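Local coordinates for protein CymD (Pseudomonas putida, PDB 6Z34) that forms an outer-membrane channel of the FadL family that takes up monoaromatic hydrocarbons, probably by lateral diffusion, at residues A82-L87 and G99-D104; V136-F141 and D158-S163. One frame throughout, in Å; residues are numbered along the deposited sequence.

Contact 1 (A82-L87 and G99-D104)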
loop_
_atom_site.group_PDB
_atom_site.type_symbol
_atom_site.label_atom_id
_atom_site.label_comp_id
_atom_site.label_asym_id
_atom_site.label_seq_id
_atom_site.Cartn_x
_atom_site.Cartn_y
_atom_site.Cartn_z
ATOM N N ALA A 82 -1.068 7.364 8.329
ATOM C CA ALA A 82 -1.546 7.389 6.949
ATOM C C ALA A 82 -2.970 7.927 6.907
ATOM O O ALA A 82 -3.914 7.205 7.272
ATOM C CB ALA A 82 -1.495 5.985 6.349
ATOM N N PRO A 83 -3.180 9.176 6.491
ATOM C CA PRO A 83 -4.543 9.726 6.419
ATOM C C PRO A 83 -5.300 9.256 5.186
ATOM O O PRO A 83 -4.721 8.888 4.159
ATOM C CB PRO A 83 -4.320 11.240 6.354
ATOM C CG PRO A 83 -2.881 11.416 5.903
ATOM C CD PRO A 83 -2.136 10.213 6.374
ATOM N N GLU A 84 -6.631 9.291 5.308
ATOM C CA GLU A 84 -7.534 8.967 4.215
ATOM C C GLU A 84 -8.677 9.968 4.191
ATOM O O GLU A 84 -9.314 10.209 5.219
ATOM C CB GLU A 84 -8.106 7.545 4.326
ATOM C CG GLU A 84 -7.117 6.472 4.737
ATOM C CD GLU A 84 -7.753 5.093 4.816
ATOM O OE1 GLU A 84 -7.281 4.179 4.109
ATOM O OE2 GLU A 84 -8.726 4.928 5.579
ATOM N N LEU A 85 -8.945 10.507 3.006
ATOM C CA LEU A 85 -9.997 11.476 2.738
ATOM C C LEU A 85 -10.931 10.909 1.686
ATOM O O LEU A 85 -10.460 10.386 0.674
ATOM C CB LEU A 85 -9.409 12.795 2.203
ATOM C CG LEU A 85 -8.279 13.366 3.042
ATOM C CD1 LEU A 85 -7.757 14.656 2.451
ATOM C CD2 LEU A 85 -8.838 13.592 4.419
ATOM N N SER A 86 -12.250 11.070 1.876
ATOM C CA SER A 86 -13.179 10.635 0.836
ATOM C C SER A 86 -14.411 11.518 0.755
ATOM O O SER A 86 -14.942 11.988 1.766
ATOM C CB SER A 86 -13.624 9.165 1.025
ATOM O OG SER A 86 -13.978 8.878 2.367
ATOM N N LEU A 87 -14.866 11.695 -0.481
ATOM C CA LEU A 87 -16.110 12.369 -0.820
ATOM C C LEU A 87 -16.838 11.461 -1.801
ATOM O O LEU A 87 -16.325 11.195 -2.892
ATOM C CB LEU A 87 -15.849 13.746 -1.450
ATOM C CG LEU A 87 -17.157 14.453 -1.830
ATOM C CD1 LEU A 87 -18.024 14.497 -0.591
ATOM C CD2 LEU A 87 -16.940 15.867 -2.404
ATOM N N GLY A 99 -11.067 10.630 -3.653
ATOM C CA GLY A 99 -10.449 10.654 -2.344
ATOM C C GLY A 99 -8.939 10.723 -2.425
ATOM O O GLY A 99 -8.352 10.874 -3.499
ATOM N N ALA A 100 -8.320 10.635 -1.258
ATOM C CA ALA A 100 -6.865 10.620 -1.155
ATOM C C ALA A 100 -6.520 9.612 -0.080
ATOM O O ALA A 100 -6.902 9.796 1.083
ATOM C CB ALA A 100 -6.298 11.993 -0.822
ATOM N N PHE A 101 -5.819 8.552 -0.484
ATOM C CA PHE A 101 -5.491 7.423 0.368
ATOM C C PHE A 101 -3.975 7.288 0.401
ATOM O O PHE A 101 -3.339 7.094 -0.641
ATOM C CB PHE A 101 -6.137 6.137 -0.155
ATOM C CG PHE A 101 -7.629 6.151 -0.108
ATOM C CD1 PHE A 101 -8.365 6.768 -1.107
ATOM C CD2 PHE A 101 -8.306 5.555 0.945
ATOM C CE1 PHE A 101 -9.759 6.784 -1.052
ATOM C CE2 PHE A 101 -9.707 5.569 0.995
ATOM C CZ PHE A 101 -10.419 6.194 0.001
ATOM N N ALA A 102 -3.405 7.386 1.591
ATOM C CA ALA A 102 -1.970 7.407 1.779
ATOM C C ALA A 102 -1.537 6.131 2.474
ATOM O O ALA A 102 -2.276 5.565 3.286
ATOM C CB ALA A 102 -1.542 8.629 2.602
ATOM N N SER A 103 -0.339 5.673 2.128
ATOM C CA SER A 103 0.308 4.589 2.846
ATOM C C SER A 103 1.750 4.977 3.122
ATOM O O SER A 103 2.398 5.635 2.301
ATOM C CB SER A 103 0.230 3.260 2.075
ATOM O OG SER A 103 1.122 3.228 0.981
ATOM N N ASP A 104 2.235 4.562 4.291
ATOM C CA ASP A 104 3.536 4.922 4.831
ATOM C C ASP A 104 4.116 3.692 5.511
ATOM O O ASP A 104 3.391 2.952 6.183
ATOM C CB ASP A 104 3.403 6.070 5.846
ATOM C CG ASP A 104 4.644 6.942 5.938
ATOM O OD1 ASP A 104 5.697 6.572 5.376
ATOM O OD2 ASP A 104 4.562 8.007 6.600
#
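Glu-84 and Phe-101 are cross-strand neighbours on the buried face of an antiparallel pair, in which strands 82-87 and 99-104 run at 163° to each other. The extended Glu-84 chain brings its carboxylate to the rim of the Phe-101 ring: OE1 lies in the ring plane, 3.6 Å from CD2, and the carboxylate stands at 79° to the ring. CB of Glu-84 also packs on CD2, at 3.9 Å. Phe-101 has CG anti to its carbonyl carbon (chi1 -65°), and its far end leans back over the 82-87 strand, where CZ comes near CB of Ser-86. An alanine in place of Phe-101 would probably open a gap between Glu-84, Met-31 and Pro-140 and leave the Glu-84 chain freer to turn.

Beside this packing the backbones close in further. Gly-99, with no side chain, lets its CA approach Leu-85 O to 3.0 Å, and Leu-85 and Ala-100 exchange two N-H...O bonds, both 2.9 Å long. The pairing slackens toward Pro-83, which has no N-H to give: the single bond there, from Ala-102 N to Pro-83 O, stretches to 3.3 Å.

The other face, with Leu-85, Ala-100 and Pro-83, is looser and lies on the surface. Its apolar touches are thin: Pro-83 CD meets Ala-102 CB at 4.1 Å, and Leu-85 meets Ala-100 only through their CB atoms. Strand 43-58 bonds to the far side of 82-87, and 131-146 pairs with the other edge of 99-104. Small or apolar residues outside and a packed, partly polar layer inside make this a beta hairpin typical of a transmembrane barrel wall, here of the FadL family.

Contact 2 (V136-F141 and D158-S163)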
loop_
_atom_site.group_PDB
_atom_site.type_symbol
_atom_site.label_atom_id
_atom_site.label_comp_id
_atom_site.label_asym_id
_atom_site.label_seq_id
_atom_site.Cartn_x
_atom_site.Cartn_y
_atom_site.Cartn_z
ATOM N N VAL A 136 3.072 6.150 -0.666
ATOM C CA VAL A 136 2.191 6.111 -1.829
ATOM C C VAL A 136 0.895 6.837 -1.484
ATOM O O VAL A 136 0.187 6.457 -0.541
ATOM C CB VAL A 136 1.903 4.674 -2.299
ATOM C CG1 VAL A 136 0.946 4.677 -3.516
ATOM C CG2 VAL A 136 3.219 3.941 -2.623
ATOM N N LEU A 137 0.604 7.895 -2.227
ATOM C CA LEU A 137 -0.650 8.617 -2.123
ATOM C C LEU A 137 -1.461 8.296 -3.370
ATOM O O LEU A 137 -1.033 8.616 -4.486
ATOM C CB LEU A 137 -0.408 10.122 -2.009
ATOM C CG LEU A 137 -1.709 10.930 -1.975
ATOM C CD1 LEU A 137 -2.459 10.701 -0.664
ATOM C CD2 LEU A 137 -1.423 12.400 -2.198
ATOM N N ARG A 138 -2.622 7.669 -3.189
ATOM C CA ARG A 138 -3.485 7.304 -4.306
ATOM C C ARG A 138 -4.726 8.188 -4.293
ATOM O O ARG A 138 -5.385 8.359 -3.255
ATOM C CB ARG A 138 -3.835 5.808 -4.260
ATOM C CG ARG A 138 -2.598 4.952 -3.974
ATOM C CD ARG A 138 -2.826 3.429 -4.128
ATOM N NE ARG A 138 -3.142 3.102 -5.506
ATOM C CZ ARG A 138 -2.451 2.279 -6.284
ATOM N NH1 ARG A 138 -1.370 1.639 -5.814
ATOM N NH2 ARG A 138 -2.862 2.097 -7.544
ATOM N N ILE A 139 -5.003 8.804 -5.434
ATOM C CA ILE A 139 -6.108 9.743 -5.542
ATOM C C ILE A 139 -7.090 9.163 -6.547
ATOM O O ILE A 139 -6.941 9.407 -7.752
ATOM C CB ILE A 139 -5.633 11.142 -5.970
ATOM C CG1 ILE A 139 -4.566 11.663 -5.003
ATOM C CG2 ILE A 139 -6.833 12.104 -6.075
ATOM C CD1 ILE A 139 -3.944 13.002 -5.438
ATOM N N PRO A 140 -8.084 8.392 -6.101
ATOM C CA PRO A 140 -9.015 7.753 -7.037
ATOM C C PRO A 140 -10.063 8.706 -7.563
ATOM O O PRO A 140 -10.505 9.629 -6.875
ATOM C CB PRO A 140 -9.675 6.664 -6.186
ATOM C CG PRO A 140 -9.660 7.255 -4.807
ATOM C CD PRO A 140 -8.326 7.967 -4.710
ATOM N N PHE A 141 -10.441 8.475 -8.817
ATOM C CA PHE A 141 -11.655 9.039 -9.404
ATOM C C PHE A 141 -12.520 7.840 -9.740
ATOM O O PHE A 141 -12.127 7.000 -10.556
ATOM C CB PHE A 141 -11.350 9.904 -10.624
ATOM C CG PHE A 141 -10.325 10.978 -10.348
ATOM C CD1 PHE A 141 -8.965 10.675 -10.333
ATOM C CD2 PHE A 141 -10.714 12.280 -10.072
ATOM C CE1 PHE A 141 -8.019 11.646 -10.066
ATOM C CE2 PHE A 141 -9.772 13.256 -9.804
ATOM C CZ PHE A 141 -8.416 12.933 -9.795
ATOM N N ASP A 158 -6.788 5.835 -10.600
ATOM C CA ASP A 158 -5.954 6.502 -9.607
ATOM C C ASP A 158 -4.913 7.393 -10.273
ATOM O O ASP A 158 -4.193 6.947 -11.174
ATOM C CB ASP A 158 -5.222 5.501 -8.715
ATOM C CG ASP A 158 -6.136 4.519 -8.031
ATOM O OD1 ASP A 158 -7.387 4.676 -8.079
ATOM O OD2 ASP A 158 -5.569 3.585 -7.410
ATOM N N ALA A 159 -4.833 8.646 -9.817
ATOM C CA ALA A 159 -3.578 9.386 -9.882
ATOM C C ALA A 159 -2.774 8.992 -8.655
ATOM O O ALA A 159 -3.316 8.945 -7.541
ATOM C CB ALA A 159 -3.806 10.893 -9.901
ATOM N N VAL A 160 -1.500 8.676 -8.858
ATOM C CA VAL A 160 -0.683 8.011 -7.847
ATOM C C VAL A 160 0.602 8.809 -7.694
ATOM O O VAL A 160 1.335 9.013 -8.672
ATOM C CB VAL A 160 -0.362 6.547 -8.227
ATOM C CG1 VAL A 160 0.592 5.909 -7.214
ATOM C CG2 VAL A 160 -1.661 5.698 -8.449
ATOM N N TRP A 161 0.881 9.254 -6.478
ATOM C CA TRP A 161 2.143 9.901 -6.164
ATOM C C TRP A 161 2.951 8.953 -5.285
ATOM O O TRP A 161 2.503 8.571 -4.195
ATOM C CB TRP A 161 1.924 11.246 -5.469
ATOM C CG TRP A 161 3.225 11.937 -5.158
ATOM C CD1 TRP A 161 4.123 12.437 -6.062
ATOM C CD2 TRP A 161 3.784 12.177 -3.865
ATOM N NE1 TRP A 161 5.202 12.967 -5.410
ATOM C CE2 TRP A 161 5.022 12.828 -4.060
ATOM C CE3 TRP A 161 3.357 11.915 -2.560
ATOM C CZ2 TRP A 161 5.843 13.220 -2.999
ATOM C CZ3 TRP A 161 4.165 12.298 -1.507
ATOM C CH2 TRP A 161 5.398 12.951 -1.733
ATOM N N THR A 162 4.131 8.566 -5.764
ATOM C CA THR A 162 5.011 7.639 -5.065
ATOM C C THR A 162 6.260 8.380 -4.623
ATOM O O THR A 162 6.881 9.080 -5.430
ATOM C CB THR A 162 5.417 6.480 -5.974
ATOM O OG1 THR A 162 4.257 5.759 -6.350
ATOM C CG2 THR A 162 6.388 5.554 -5.261
ATOM N N SER A 163 6.641 8.209 -3.362
ATOM C CA SER A 163 7.832 8.845 -2.814
ATOM C C SER A 163 8.634 7.810 -2.037
ATOM O O SER A 163 8.061 7.055 -1.244
ATOM C CB SER A 163 7.441 10.015 -1.908
ATOM O OG SER A 163 8.544 10.840 -1.588
#
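Leu-137 pairs with Trp-161, and Ile-139 with Ala-159, in two doubly hydrogen-bonded rungs of antiparallel strands that run at 166° to each other. The Leu-137 and Trp-161 bonds are both 2.8 Å, nearly straight and in the carbonyl planes. The second rung is less even: Ile-139 N reaches Ala-159 O at 2.7 Å, whereas Ala-159 N sits well above the carbonyl plane of Ile-139 O, 3.0 Å away. It is followed by Pro-140, which faces Asp-158.

On the buried face Arg-138 crosses toward Asp-158. A bend at chi3 (64°) turns NE out of the extended line of the chain. The guanidinium then grips the carboxylate side-on, NE and NH2 both reaching OD2 on its anti side, each at 3.1 Å. OD2 lies in the guanidinium plane, while the two flat groups stand 79° apart. Val-160 runs alongside, its CG2 over one guanidinium face at 3.9 Å from NH2; its other methyl, CG1, meets CG1 of Val-136. The salt bridge is one piece of a larger polar cluster: Asp-158 OD2 also binds Arg-223, and Arg-138 NH2 binds Thr-244. Sharing among two arginines would probably hold the aspartate in its charged form.

The opposite face is apolar. CB of Leu-137 lies at the edge of the Trp-161 indole, 4.2 Å from CE3, and the edge of the Phe-141 ring meets Ala-159 CB at 4.3 Å. The indole NE1 is satisfied by Asp-216 on strand 198-229. A charged cluster turned into the barrel, backed by leucine, isoleucine and aromatic side chains on the outside, is the two-faced pattern of antiparallel strands in an outer-membrane beta-barrel.

How the contacts relate
Contacts 1 and 2 are successive hairpins, their centres about 9 Å apart, joined through strands 94-107 and 131-146. Two probable hydrogen bonds make the seam: Phe-101 O to Arg-138 N at 2.7 Å, and Ser-103 N to Val-136 O at 2.8 Å. Farther along, Gly-99 O packs on Pro-140 CD at 3.1 Å, where the proline ring leaves no N-H to continue the pattern. On the buried side Phe-101 touches Pro-140, and Met-31 packs on Phe-101, Arg-138 and Asp-158, bringing the N-terminal part of the chain against both hairpins, consistent with the hatch inside FadL-family barrels. Together 82-87, 99-104, 136-141 and 158-163 form four consecutive staves of the barrel wall.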